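Side-chain contacts in molybdopterin biosynthesis protein MoaB (PDB 3IWT), which probably takes part in molybdenum cofactor biosynthesis and carries a probable molybdopterin-binding domain, although its exact function has not been established: residues G89-S94 and I98-I103; K71-A76 and K145-L150; D116-V121 and K162-P167. All coordinates share one frame; numbering follows the deposited sequence.

Interaction 1: G89-S94 and I98-I103; sequences GGTGYS and ITVETI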
loop_
_atom_site.group_PDB
_atom_site.type_symbol
_atom_site.label_atom_id
_atom_site.label_comp_id
_atom_site.label_asym_id
_atom_site.label_seq_id
_atom_site.Cartn_x
_atom_site.Cartn_y
_atom_site.Cartn_z
ATOM N N GLY A 89 9.838 -15.422 18.208
ATOM C CA GLY A 89 10.580 -14.216 18.562
ATOM C C GLY A 89 10.414 -13.034 17.620
ATOM O O GLY A 89 10.283 -13.192 16.397
ATOM N N GLY A 90 10.381 -11.849 18.219
ATOM C CA GLY A 90 10.475 -10.589 17.501
ATOM C C GLY A 90 9.210 -10.057 16.870
ATOM O O GLY A 90 9.294 -9.311 15.881
ATOM N N THR A 91 8.062 -10.399 17.463
ATOM C CA THR A 91 6.762 -9.993 16.926
ATOM C C THR A 91 6.047 -8.918 17.778
ATOM O O THR A 91 4.877 -8.664 17.585
ATOM C CB THR A 91 5.852 -11.222 16.724
ATOM O OG1 THR A 91 5.559 -11.863 17.980
ATOM C CG2 THR A 91 6.493 -12.255 15.789
ATOM N N GLY A 92 6.766 -8.278 18.694
ATOM C CA GLY A 92 6.210 -7.220 19.499
ATOM C C GLY A 92 6.696 -5.839 19.127
ATOM O O GLY A 92 7.038 -5.569 17.967
ATOM N N TYR A 93 6.681 -4.944 20.113
ATOM C CA TYR A 93 6.991 -3.536 19.871
ATOM C C TYR A 93 8.290 -3.063 20.528
ATOM O O TYR A 93 8.524 -1.863 20.627
ATOM C CB TYR A 93 5.799 -2.651 20.271
ATOM C CG TYR A 93 4.624 -2.903 19.361
ATOM C CD1 TYR A 93 4.528 -2.270 18.120
ATOM C CD2 TYR A 93 3.661 -3.838 19.695
ATOM C CE1 TYR A 93 3.471 -2.548 17.252
ATOM C CE2 TYR A 93 2.609 -4.131 18.837
ATOM C CZ TYR A 93 2.497 -3.477 17.636
ATOM O OH TYR A 93 1.436 -3.778 16.789
ATOM N N SER A 94 9.161 -3.991 20.926
ATOM C CA SER A 94 10.547 -3.612 21.189
ATOM C C SER A 94 11.143 -2.963 19.920
ATOM O O SER A 94 10.815 -3.346 18.803
ATOM C CB SER A 94 11.356 -4.821 21.619
ATOM O OG SER A 94 12.733 -4.560 21.538
ATOM N N ILE A 98 11.712 -7.075 14.628
ATOM C CA ILE A 98 11.571 -6.831 13.187
ATOM C C ILE A 98 11.093 -8.062 12.366
ATOM O O ILE A 98 11.058 -8.027 11.133
ATOM C CB ILE A 98 12.898 -6.289 12.593
ATOM C CG1 ILE A 98 14.035 -7.323 12.715
ATOM C CG2 ILE A 98 13.303 -4.942 13.211
ATOM C CD1 ILE A 98 15.180 -7.011 11.738
ATOM N N THR A 99 10.678 -9.120 13.041
ATOM C CA THR A 99 10.344 -10.378 12.372
ATOM C C THR A 99 9.176 -10.210 11.387
ATOM O O THR A 99 9.263 -10.620 10.220
ATOM C CB THR A 99 9.976 -11.454 13.400
ATOM O OG1 THR A 99 11.083 -11.697 14.289
ATOM C CG2 THR A 99 9.569 -12.766 12.703
ATOM N N VAL A 100 8.108 -9.564 11.844
ATOM C CA VAL A 100 6.889 -9.376 11.033
ATOM C C VAL A 100 7.140 -8.448 9.849
ATOM O O VAL A 100 6.724 -8.720 8.739
ATOM C CB VAL A 100 5.691 -8.883 11.900
ATOM C CG1 VAL A 100 4.464 -8.623 11.036
ATOM C CG2 VAL A 100 5.381 -9.945 12.992
ATOM N N GLU A 101 7.864 -7.375 10.096
ATOM C CA GLU A 101 8.170 -6.401 9.084
ATOM C C GLU A 101 9.121 -6.981 8.039
ATOM O O GLU A 101 9.134 -6.558 6.879
ATOM C CB GLU A 101 8.818 -5.184 9.726
ATOM C CG GLU A 101 7.905 -4.394 10.654
ATOM C CD GLU A 101 7.523 -5.128 11.935
ATOM O OE1 GLU A 101 8.363 -5.878 12.536
ATOM O OE2 GLU A 101 6.344 -4.944 12.340
ATOM N N THR A 102 9.937 -7.949 8.447
ATOM C CA THR A 102 10.856 -8.601 7.547
ATOM C C THR A 102 10.147 -9.679 6.686
ATOM O O THR A 102 10.346 -9.733 5.468
ATOM C CB THR A 102 12.039 -9.224 8.329
ATOM O OG1 THR A 102 12.717 -8.185 9.038
ATOM C CG2 THR A 102 12.998 -9.941 7.390
ATOM N N ILE A 103 9.350 -10.543 7.311
ATOM C CA ILE A 103 8.829 -11.724 6.623
ATOM C C ILE A 103 7.443 -11.578 6.019
ATOM O O ILE A 103 7.147 -12.170 4.973
ATOM C CB ILE A 103 8.905 -12.973 7.560
ATOM C CG1 ILE A 103 10.369 -13.211 7.950
ATOM C CG2 ILE A 103 8.244 -14.222 6.936
ATOM C CD1 ILE A 103 11.336 -13.498 6.798
HETATM O O HOH W 1 7.653 -7.839 14.353
#

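Interaction 2: K71-A76 and K145-L150; sequences KAFTDA and KIVYLL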
loop_
_atom_site.group_PDB
_atom_site.type_symbol
_atom_site.label_atom_id
_atom_site.label_comp_id
_atom_site.label_asym_id
_atom_site.label_seq_id
_atom_site.Cartn_x
_atom_site.Cartn_y
_atom_site.Cartn_z
ATOM N N LYS A 71 17.693 -14.979 5.480
ATOM C CA LYS A 71 18.450 -16.181 5.138
ATOM C C LYS A 71 17.913 -17.430 5.853
ATOM O O LYS A 71 17.821 -18.486 5.241
ATOM C CB LYS A 71 19.920 -16.028 5.488
ATOM C CG LYS A 71 20.710 -17.229 5.033
ATOM C CD LYS A 71 22.031 -17.385 5.746
ATOM C CE LYS A 71 22.717 -18.768 5.388
ATOM N NZ LYS A 71 22.469 -19.186 3.968
ATOM N N ALA A 72 17.568 -17.314 7.134
ATOM C CA ALA A 72 16.964 -18.446 7.878
ATOM C C ALA A 72 15.659 -18.918 7.217
ATOM O O ALA A 72 15.448 -20.097 7.022
ATOM C CB ALA A 72 16.715 -18.079 9.351
ATOM N N PHE A 73 14.809 -17.983 6.814
ATOM C CA PHE A 73 13.564 -18.339 6.139
ATOM C C PHE A 73 13.731 -18.894 4.732
ATOM O O PHE A 73 13.066 -19.865 4.387
ATOM C CB PHE A 73 12.574 -17.160 6.160
ATOM C CG PHE A 73 11.805 -17.048 7.461
ATOM C CD1 PHE A 73 12.349 -16.388 8.551
ATOM C CD2 PHE A 73 10.532 -17.592 7.592
ATOM C CE1 PHE A 73 11.640 -16.287 9.771
ATOM C CE2 PHE A 73 9.815 -17.469 8.797
ATOM C CZ PHE A 73 10.383 -16.814 9.881
ATOM N N THR A 74 14.597 -18.286 3.926
ATOM C CA THR A 74 14.845 -18.796 2.563
ATOM C C THR A 74 15.508 -20.172 2.567
ATOM O O THR A 74 15.187 -21.014 1.723
ATOM C CB THR A 74 15.620 -17.777 1.661
ATOM O OG1 THR A 74 16.889 -17.438 2.246
ATOM C CG2 THR A 74 14.786 -16.553 1.469
ATOM N N ASP A 75 16.425 -20.401 3.505
ATOM C CA ASP A 75 17.010 -21.707 3.692
ATOM C C ASP A 75 15.924 -22.765 3.953
ATOM O O ASP A 75 15.994 -23.866 3.410
ATOM C CB ASP A 75 18.032 -21.712 4.853
ATOM C CG ASP A 75 19.414 -21.137 4.455
ATOM O OD1 ASP A 75 19.631 -20.798 3.287
ATOM O OD2 ASP A 75 20.273 -21.006 5.361
ATOM N N ALA A 76 14.925 -22.427 4.760
ATOM C CA ALA A 76 13.843 -23.367 5.097
ATOM C C ALA A 76 12.870 -23.541 3.919
ATOM O O ALA A 76 12.455 -24.662 3.586
ATOM C CB ALA A 76 13.110 -22.907 6.368
ATOM N N LYS A 145 3.684 -23.762 1.057
ATOM C CA LYS A 145 4.091 -23.847 2.455
ATOM C C LYS A 145 3.379 -22.798 3.333
ATOM O O LYS A 145 3.060 -21.717 2.878
ATOM C CB LYS A 145 5.594 -23.646 2.545
ATOM C CG LYS A 145 6.405 -24.639 1.631
ATOM C CD LYS A 145 7.865 -24.644 2.013
ATOM C CE LYS A 145 8.736 -25.281 0.943
ATOM N NZ LYS A 145 8.414 -26.717 0.657
ATOM N N ILE A 146 3.143 -23.156 4.590
ATOM C CA ILE A 146 2.512 -22.275 5.552
ATOM C C ILE A 146 3.620 -21.735 6.466
ATOM O O ILE A 146 4.600 -22.426 6.764
ATOM C CB ILE A 146 1.466 -23.031 6.404
ATOM C CG1 ILE A 146 0.481 -23.810 5.508
ATOM C CG2 ILE A 146 0.724 -22.062 7.362
ATOM C CD1 ILE A 146 -0.117 -23.010 4.322
ATOM N N VAL A 147 3.467 -20.492 6.899
ATOM C CA VAL A 147 4.444 -19.872 7.767
ATOM C C VAL A 147 3.714 -19.239 8.944
ATOM O O VAL A 147 2.750 -18.507 8.730
ATOM C CB VAL A 147 5.254 -18.780 7.027
ATOM C CG1 VAL A 147 6.226 -18.088 8.000
ATOM C CG2 VAL A 147 5.982 -19.356 5.752
ATOM N N TYR A 148 4.170 -19.533 10.167
ATOM C CA TYR A 148 3.620 -18.931 11.380
ATOM C C TYR A 148 4.741 -18.168 12.071
ATOM O O TYR A 148 5.794 -18.736 12.364
ATOM C CB TYR A 148 3.044 -19.969 12.334
ATOM C CG TYR A 148 1.811 -20.716 11.850
ATOM C CD1 TYR A 148 0.544 -20.191 12.039
ATOM C CD2 TYR A 148 1.916 -21.982 11.245
ATOM C CE1 TYR A 148 -0.592 -20.894 11.614
ATOM C CE2 TYR A 148 0.797 -22.667 10.803
ATOM C CZ TYR A 148 -0.461 -22.140 11.012
ATOM O OH TYR A 148 -1.576 -22.848 10.587
ATOM N N LEU A 149 4.506 -16.879 12.308
ATOM C CA LEU A 149 5.436 -16.026 13.012
ATOM C C LEU A 149 4.909 -15.787 14.414
ATOM O O LEU A 149 3.979 -15.005 14.623
ATOM C CB LEU A 149 5.606 -14.686 12.277
ATOM C CG LEU A 149 5.907 -14.706 10.779
ATOM C CD1 LEU A 149 5.972 -13.242 10.217
ATOM C CD2 LEU A 149 7.205 -15.515 10.480
ATOM N N LEU A 150 5.505 -16.469 15.388
ATOM C CA LEU A 150 5.010 -16.453 16.758
ATOM C C LEU A 150 5.839 -15.579 17.702
ATOM O O LEU A 150 7.007 -15.335 17.445
ATOM C CB LEU A 150 4.952 -17.875 17.308
ATOM C CG LEU A 150 4.162 -18.911 16.488
ATOM C CD1 LEU A 150 4.133 -20.332 17.215
ATOM C CD2 LEU A 150 2.713 -18.361 16.148
#

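Interaction 3: D116-V121 and K162-P167; sequences DVFRLV and KELILP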
loop_
_atom_site.group_PDB
_atom_site.type_symbol
_atom_site.label_atom_id
_atom_site.label_comp_id
_atom_site.label_asym_id
_atom_site.label_seq_id
_atom_site.Cartn_x
_atom_site.Cartn_y
_atom_site.Cartn_z
ATOM N N ASP A 116 -5.595 -11.462 14.406
ATOM C CA ASP A 116 -6.659 -11.110 15.359
ATOM C C ASP A 116 -7.204 -12.277 16.184
ATOM O O ASP A 116 -7.532 -12.120 17.373
ATOM C CB ASP A 116 -7.787 -10.286 14.678
ATOM C CG ASP A 116 -8.319 -10.931 13.429
ATOM O OD1 ASP A 116 -7.683 -10.722 12.375
ATOM O OD2 ASP A 116 -9.357 -11.645 13.497
ATOM N N VAL A 117 -7.304 -13.462 15.576
ATOM C CA VAL A 117 -7.743 -14.635 16.325
ATOM C C VAL A 117 -6.705 -15.042 17.394
ATOM O O VAL A 117 -7.077 -15.435 18.500
ATOM C CB VAL A 117 -8.125 -15.803 15.413
ATOM C CG1 VAL A 117 -8.538 -17.031 16.268
ATOM C CG2 VAL A 117 -9.257 -15.385 14.475
ATOM N N PHE A 118 -5.419 -14.893 17.090
ATOM C CA PHE A 118 -4.399 -15.126 18.101
ATOM C C PHE A 118 -4.510 -14.112 19.242
ATOM O O PHE A 118 -4.370 -14.461 20.415
ATOM C CB PHE A 118 -2.978 -15.117 17.535
ATOM C CG PHE A 118 -1.923 -15.363 18.601
ATOM C CD1 PHE A 118 -1.811 -16.611 19.208
ATOM C CD2 PHE A 118 -1.102 -14.322 19.052
ATOM C CE1 PHE A 118 -0.867 -16.830 20.208
ATOM C CE2 PHE A 118 -0.152 -14.542 20.055
ATOM C CZ PHE A 118 -0.050 -15.787 20.636
ATOM N N ARG A 119 -4.780 -12.859 18.897
ATOM C CA ARG A 119 -4.970 -11.836 19.926
ATOM C C ARG A 119 -6.242 -12.111 20.752
ATOM O O ARG A 119 -6.260 -11.857 21.960
ATOM C CB ARG A 119 -4.968 -10.441 19.315
ATOM C CG ARG A 119 -3.590 -10.027 18.872
ATOM C CD ARG A 119 -3.523 -8.592 18.370
ATOM N NE ARG A 119 -4.154 -8.341 17.081
ATOM C CZ ARG A 119 -3.513 -8.204 15.927
ATOM N NH1 ARG A 119 -2.210 -8.405 15.843
ATOM N NH2 ARG A 119 -4.186 -7.875 14.832
ATOM N N LEU A 120 -7.262 -12.698 20.123
ATOM C CA LEU A 120 -8.506 -13.062 20.826
ATOM C C LEU A 120 -8.251 -14.125 21.925
ATOM O O LEU A 120 -8.635 -13.949 23.082
ATOM C CB LEU A 120 -9.565 -13.535 19.795
ATOM C CG LEU A 120 -10.948 -14.064 20.214
ATOM C CD1 LEU A 120 -11.755 -14.242 18.934
ATOM C CD2 LEU A 120 -10.897 -15.397 20.952
ATOM N N VAL A 121 -7.609 -15.227 21.556
ATOM C CA VAL A 121 -7.292 -16.279 22.519
ATOM C C VAL A 121 -6.271 -15.804 23.573
ATOM O O VAL A 121 -6.354 -16.202 24.739
ATOM C CB VAL A 121 -6.860 -17.588 21.823
ATOM C CG1 VAL A 121 -7.954 -18.067 20.839
ATOM C CG2 VAL A 121 -5.562 -17.409 21.123
ATOM N N LYS A 162 -1.420 -25.073 20.504
ATOM C CA LYS A 162 -2.549 -25.853 20.965
ATOM C C LYS A 162 -3.897 -25.368 20.441
ATOM O O LYS A 162 -4.736 -26.180 20.045
ATOM C CB LYS A 162 -2.588 -25.871 22.496
ATOM C CG LYS A 162 -1.399 -26.550 23.132
ATOM C CD LYS A 162 -1.638 -26.647 24.624
ATOM C CE LYS A 162 -0.545 -27.335 25.362
ATOM N NZ LYS A 162 -0.974 -27.451 26.842
ATOM N N GLU A 163 -4.095 -24.051 20.408
ATOM C CA GLU A 163 -5.400 -23.528 20.078
ATOM C C GLU A 163 -5.585 -23.269 18.583
ATOM O O GLU A 163 -6.687 -23.440 18.077
ATOM C CB GLU A 163 -5.675 -22.281 20.921
ATOM C CG GLU A 163 -5.550 -22.546 22.426
ATOM C CD GLU A 163 -6.386 -23.720 22.869
ATOM O OE1 GLU A 163 -7.574 -23.780 22.504
ATOM O OE2 GLU A 163 -5.855 -24.605 23.555
ATOM N N LEU A 164 -4.513 -22.894 17.861
ATOM C CA LEU A 164 -4.650 -22.470 16.466
ATOM C C LEU A 164 -3.908 -23.275 15.392
ATOM O O LEU A 164 -4.462 -23.517 14.327
ATOM C CB LEU A 164 -4.230 -20.996 16.346
ATOM C CG LEU A 164 -4.999 -20.018 17.246
ATOM C CD1 LEU A 164 -4.561 -18.598 16.914
ATOM C CD2 LEU A 164 -6.496 -20.153 17.078
ATOM N N ILE A 165 -2.674 -23.684 15.667
ATOM C CA ILE A 165 -1.870 -24.374 14.666
ATOM C C ILE A 165 -2.222 -25.862 14.586
ATOM O O ILE A 165 -2.613 -26.354 13.521
ATOM C CB ILE A 165 -0.350 -24.144 14.903
ATOM C CG1 ILE A 165 -0.050 -22.637 14.872
ATOM C CG2 ILE A 165 0.482 -24.953 13.910
ATOM C CD1 ILE A 165 1.413 -22.292 15.096
ATOM N N LEU A 166 -2.095 -26.585 15.692
ATOM C CA LEU A 166 -2.349 -28.035 15.664
ATOM C C LEU A 166 -3.735 -28.404 15.098
ATOM O O LEU A 166 -3.828 -29.312 14.280
ATOM C CB LEU A 166 -2.102 -28.679 17.045
ATOM C CG LEU A 166 -0.626 -28.659 17.512
ATOM C CD1 LEU A 166 -0.482 -29.168 18.957
ATOM C CD2 LEU A 166 0.316 -29.442 16.579
ATOM N N PRO A 167 -4.813 -27.706 15.512
ATOM C CA PRO A 167 -6.160 -28.072 15.021
ATOM C C PRO A 167 -6.482 -27.813 13.545
ATOM O O PRO A 167 -7.348 -28.499 12.987
ATOM C CB PRO A 167 -7.090 -27.220 15.905
ATOM C CG PRO A 167 -6.265 -26.847 17.083
ATOM C CD PRO A 167 -4.907 -26.629 16.515
#

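Interaction 1: G89-S94 and I98-I103
Thr99 holds two successive carbonyls of the glycine-rich GGTG loop, a family motif of MogA/MoaB proteins that here follows strand 84-88. Its hydroxyl OG1 donates to Gly89 O over 2.7 Å, tilted 24° from the carbonyl plane, while its backbone N bonds Gly90 O at 3.2 Å with a fairly bent N-H angle of 148°. With OG1 anti to the carbonyl carbon and beside the backbone N (chi1 -60°), hydroxyl and amide can grip the loop together. Gly90 meets them at positive phi, a conformation that favours glycine.

Gly90 O also accepts a hydrogen bond from a water 2.7 Å away. That water accepts from Val100 N and donates to Glu101 OE1, so it ties the loop to the first turn of helix 99-103. An apolar touch completes the contact: CG2 of Thr91 meets CG2 of Val100 at 3.8 Å, the two side chains crossing at about a right angle.

Further out, Lys136 forms a salt bridge with Glu101 OE2. Ile98 occupies the N-cap position, and its O receives both Thr102 N and Thr102 OG1, the hydroxyl at 2.7 Å and above the carbonyl plane.

Interaction 2: K71-A76 and K145-L150
The Phe73 ring meets two methyl groups of strand 145-150 in different ways. Val147 CG1 lies at the ring edge, near its plane, 3.7 Å from Phe73 CE2. Leu149 CD2 approaches obliquely, 3.5 Å from Phe73 CZ, and leans to one side of the ring; Ile103 of helix 99-103 sits over the rim on that same side. The Phe73 side chain also touches Ile21 of strand 17-23 and Ile85 and Ser87 of strand 84-88. On the strand, Val147 has CG1 anti to its backbone N (chi1 177°), which turns this branch to the aromatic edge. Leu149 does not aim its CB at the helix, and it is the CD2 branch that reaches the ring. The contact is wholly apolar, and all three of its side chains are buried.

The second flat group, Tyr148, turns away from Phe73 and stacks edge-to-face with Phe114 on the other side of the sheet. On helix 66-77, Thr74 OG1 is hydrogen-bonded to Thr74 OG1 of a neighbouring subunit.

Side chains thus alternate along the strand: Val147 and Leu149 face helix 66-77, whereas Ile146, Tyr148 and Leu150 pack on helix 154-176. Such alternation is characteristic of a three-layer alpha/beta/alpha fold, in which strand 145-150 runs between parallel strand 84-88 and antiparallel strand 138-142.

Interaction 3: D116-V121 and K162-P167
Leu164 lays its two methyl groups against Val117 and Phe118 of helix 112-123, joining two helices that cover the same side of the alpha/beta/alpha sandwich. The short segments run roughly antiparallel, at 137°, with their axes 10.5 Å apart.

The apolar contacts divide between the two branches. Leu164 CD2 meets Val117 CG1 at 3.8 Å. Leu164 CD1 presses on the helix backbone itself, 3.7 Å from Phe118 CA, and it lies at the edge of the Phe118 ring, near its plane. Val121 CG2 is more distant, 4.5 Å from Leu164 CD1. The Phe118 side chain also packs on Ala156 and Ala160 of helix 154-176.

Backbone irregularity marks the other partner: a wider pi-type turn spans 162-165, and the helix is kinked at Pro167, whose N carries no hydrogen to donate. Leu164 O accepts from Tyr133 OH of a neighbouring subunit.

Charged interactions lie on the far side of helix 112-123. Asp116 OD2 forms a salt bridge with Arg119 NE of one neighbouring subunit, and Arg119 NE makes the equivalent bridge to Asp116 OD2 of a different neighbouring subunit. Within the chain, Asp116 N lies 3.8 Å above the plane of the Arg119 guanidinium, offset toward its rim.

Strand 145-150 connects the three contacts. Interaction 1, whose centre is 13 Å from that of interaction 2, is nested within the chain loop that interaction 2 closes, and Gly89 N probably bonds Leu150 O at 2.9 Å. Interaction 3 lies across the chain's centre from interaction 2, 19 Å between centres, yet Ile165 CD1 packs 3.6 Å from Tyr148 CG. Interactions 1 and 3 do not touch, but Thr91 and Phe118 both rest on Thr135 and Pro151. A glycerol, probably from the crystallisation liquor, lies about 4 Å from the Phe118 side chain and may mark a pocket. Separately, the glycine-rich loop of interaction 1 probably contributes to molybdopterin binding, as in relatives.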